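Local coordinates for protein profilin II (Acanthamoeba castellanii, PDB 1F2K) that binds monomeric actin, holding back or promoting its polymerisation depending on concentration, and also binds PIP2, inhibiting the formation of IP3 and DG, at residues Ile87-Ser92 with Val112-Ala117. Numbering follows the deposited sequence.
Sequences ITVKTS and VVEKLA
Ile87 opens the contact: with CG1 beside the backbone N (chi1 -55°), its CG2 stands anti to that N, crosses Val113 obliquely and comes 3.8 Å from Val113 CB. Thr88 turns to the other face of the sheet. Val89 carries the most contact, its CG2 methyl meeting Val113 and its CG1 methyl Ala117. Val89 CG2 slides past Val113 CG1 at a tight 3.5 Å, while Val89 CG1 presses on Ala117 CB at 3.4 Å, closer than usual for carbons. Glu114, bent at chi2 (-89°), folds its carboxylate across both methyls, with Glu114 OE2 3.5 Å from Val89 CG2. That carboxylate is held by Arg75 of a loop, in a salt bridge to OE1, and by Ser76 and Tyr78 of strand 76-81, both hydrogen-bonded to OE2. Past the strand's end, Thr91 lays CG2 4.0 Å from Ala117 CA, its hydroxyl bonded to Phe125 O. The same helix turn carries Lys115, an actin-binding residue that takes no part in this packing. Segments 87-90 and 112-117 run nearly parallel, 15° apart, where the C-terminal helix 106-121 of the profilin fold packs on strand 84-90, with Leu96 of adjacent strand 94-100 extending the apolar layer beneath Val113, Leu116 and Ala117.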
loop_
_atom_site.group_PDB
_atom_site.type_symbol
_atom_site.label_atom_id
_atom_site.label_comp_id
_atom_site.label_asym_id
_atom_site.label_seq_id
_atom_site.Cartn_x
_atom_site.Cartn_y
_atom_site.Cartn_z
ATOM N N ILE A 87 0.274 -2.181 4.338
ATOM C CA ILE A 87 1.668 -2.242 3.863
ATOM C C ILE A 87 1.731 -1.497 2.528
ATOM O O ILE A 87 0.998 -1.868 1.601
ATOM C CB ILE A 87 2.107 -3.689 3.594
ATOM C CG1 ILE A 87 1.886 -4.556 4.832
ATOM C CG2 ILE A 87 3.535 -3.723 3.212
ATOM C CD1 ILE A 87 2.768 -4.233 6.010
ATOM N N THR A 88 2.532 -0.436 2.403
ATOM C CA THR A 88 2.603 0.210 1.078
ATOM C C THR A 88 4.040 0.195 0.693
ATOM O O THR A 88 4.888 0.321 1.545
ATOM C CB THR A 88 2.065 1.647 1.027
ATOM O OG1 THR A 88 2.959 2.526 1.705
ATOM C CG2 THR A 88 0.682 1.695 1.648
ATOM N N VAL A 89 4.288 -0.019 -0.594
ATOM C CA VAL A 89 5.633 -0.092 -1.161
ATOM C C VAL A 89 5.655 0.657 -2.471
ATOM O O VAL A 89 4.658 0.614 -3.226
ATOM C CB VAL A 89 6.044 -1.535 -1.455
ATOM C CG1 VAL A 89 7.538 -1.592 -1.864
ATOM C CG2 VAL A 89 5.781 -2.384 -0.257
ATOM N N LYS A 90 6.786 1.329 -2.723
ATOM C CA LYS A 90 6.995 2.144 -3.917
ATOM C C LYS A 90 7.857 1.543 -5.012
ATOM O O LYS A 90 9.029 1.172 -4.769
ATOM C CB LYS A 90 7.612 3.481 -3.531
ATOM C CG LYS A 90 7.984 4.381 -4.720
ATOM C CD LYS A 90 8.437 5.731 -4.168
ATOM C CE LYS A 90 8.945 6.715 -5.220
ATOM N NZ LYS A 90 9.164 8.078 -4.636
ATOM N N THR A 91 7.292 1.445 -6.219
ATOM C CA THR A 91 8.071 0.919 -7.357
ATOM C C THR A 91 8.462 2.112 -8.241
ATOM O O THR A 91 8.206 3.268 -7.891
ATOM C CB THR A 91 7.265 -0.042 -8.181
ATOM O OG1 THR A 91 6.213 0.660 -8.848
ATOM C CG2 THR A 91 6.644 -1.085 -7.276
ATOM N N SER A 92 9.092 1.840 -9.372
ATOM C CA SER A 92 9.487 2.906 -10.263
ATOM C C SER A 92 8.289 3.723 -10.802
ATOM O O SER A 92 8.358 4.960 -10.887
ATOM C CB SER A 92 10.301 2.342 -11.438
ATOM O OG SER A 92 10.706 3.377 -12.343
ATOM N N VAL A 112 4.213 -10.412 1.171
ATOM C CA VAL A 112 3.536 -10.473 -0.090
ATOM C C VAL A 112 3.717 -9.197 -0.890
ATOM O O VAL A 112 4.195 -9.248 -2.024
ATOM C CB VAL A 112 2.055 -10.818 0.153
ATOM C CG1 VAL A 112 1.236 -10.709 -1.096
ATOM C CG2 VAL A 112 2.000 -12.275 0.674
ATOM N N VAL A 113 3.384 -8.056 -0.292
ATOM C CA VAL A 113 3.508 -6.775 -0.966
ATOM C C VAL A 113 4.916 -6.441 -1.436
ATOM O O VAL A 113 5.107 -6.045 -2.557
ATOM C CB VAL A 113 2.964 -5.605 -0.081
ATOM C CG1 VAL A 113 2.944 -4.287 -0.884
ATOM C CG2 VAL A 113 1.554 -5.902 0.339
ATOM N N GLU A 114 5.903 -6.569 -0.568
ATOM C CA GLU A 114 7.271 -6.275 -0.953
ATOM C C GLU A 114 7.737 -7.246 -2.032
ATOM O O GLU A 114 8.599 -6.915 -2.809
ATOM C CB GLU A 114 8.181 -6.405 0.248
ATOM C CG GLU A 114 7.825 -5.467 1.362
ATOM C CD GLU A 114 8.546 -4.140 1.217
ATOM O OE1 GLU A 114 9.411 -4.034 0.332
ATOM O OE2 GLU A 114 8.277 -3.223 1.986
ATOM N N LYS A 115 7.196 -8.451 -2.051
ATOM C CA LYS A 115 7.565 -9.463 -3.050
ATOM C C LYS A 115 6.997 -9.025 -4.408
ATOM O O LYS A 115 7.646 -9.206 -5.448
ATOM C CB LYS A 115 6.985 -10.848 -2.661
ATOM C CG LYS A 115 7.454 -12.035 -3.529
ATOM C CD LYS A 115 6.603 -13.317 -3.228
ATOM C CE LYS A 115 7.174 -14.579 -3.920
ATOM N NZ LYS A 115 8.385 -15.225 -3.256
ATOM N N LEU A 116 5.792 -8.450 -4.394
ATOM C CA LEU A 116 5.164 -7.966 -5.636
ATOM C C LEU A 116 5.904 -6.756 -6.200
ATOM O O LEU A 116 6.025 -6.585 -7.423
ATOM C CB LEU A 116 3.690 -7.582 -5.419
ATOM C CG LEU A 116 3.149 -6.957 -6.730
ATOM C CD1 LEU A 116 3.357 -7.979 -7.876
ATOM C CD2 LEU A 116 1.686 -6.533 -6.626
ATOM N N ALA A 117 6.399 -5.925 -5.290
ATOM C CA ALA A 117 7.117 -4.722 -5.661
ATOM C C ALA A 117 8.433 -5.106 -6.329
ATOM O O ALA A 117 8.813 -4.527 -7.336
ATOM C CB ALA A 117 7.351 -3.858 -4.427
#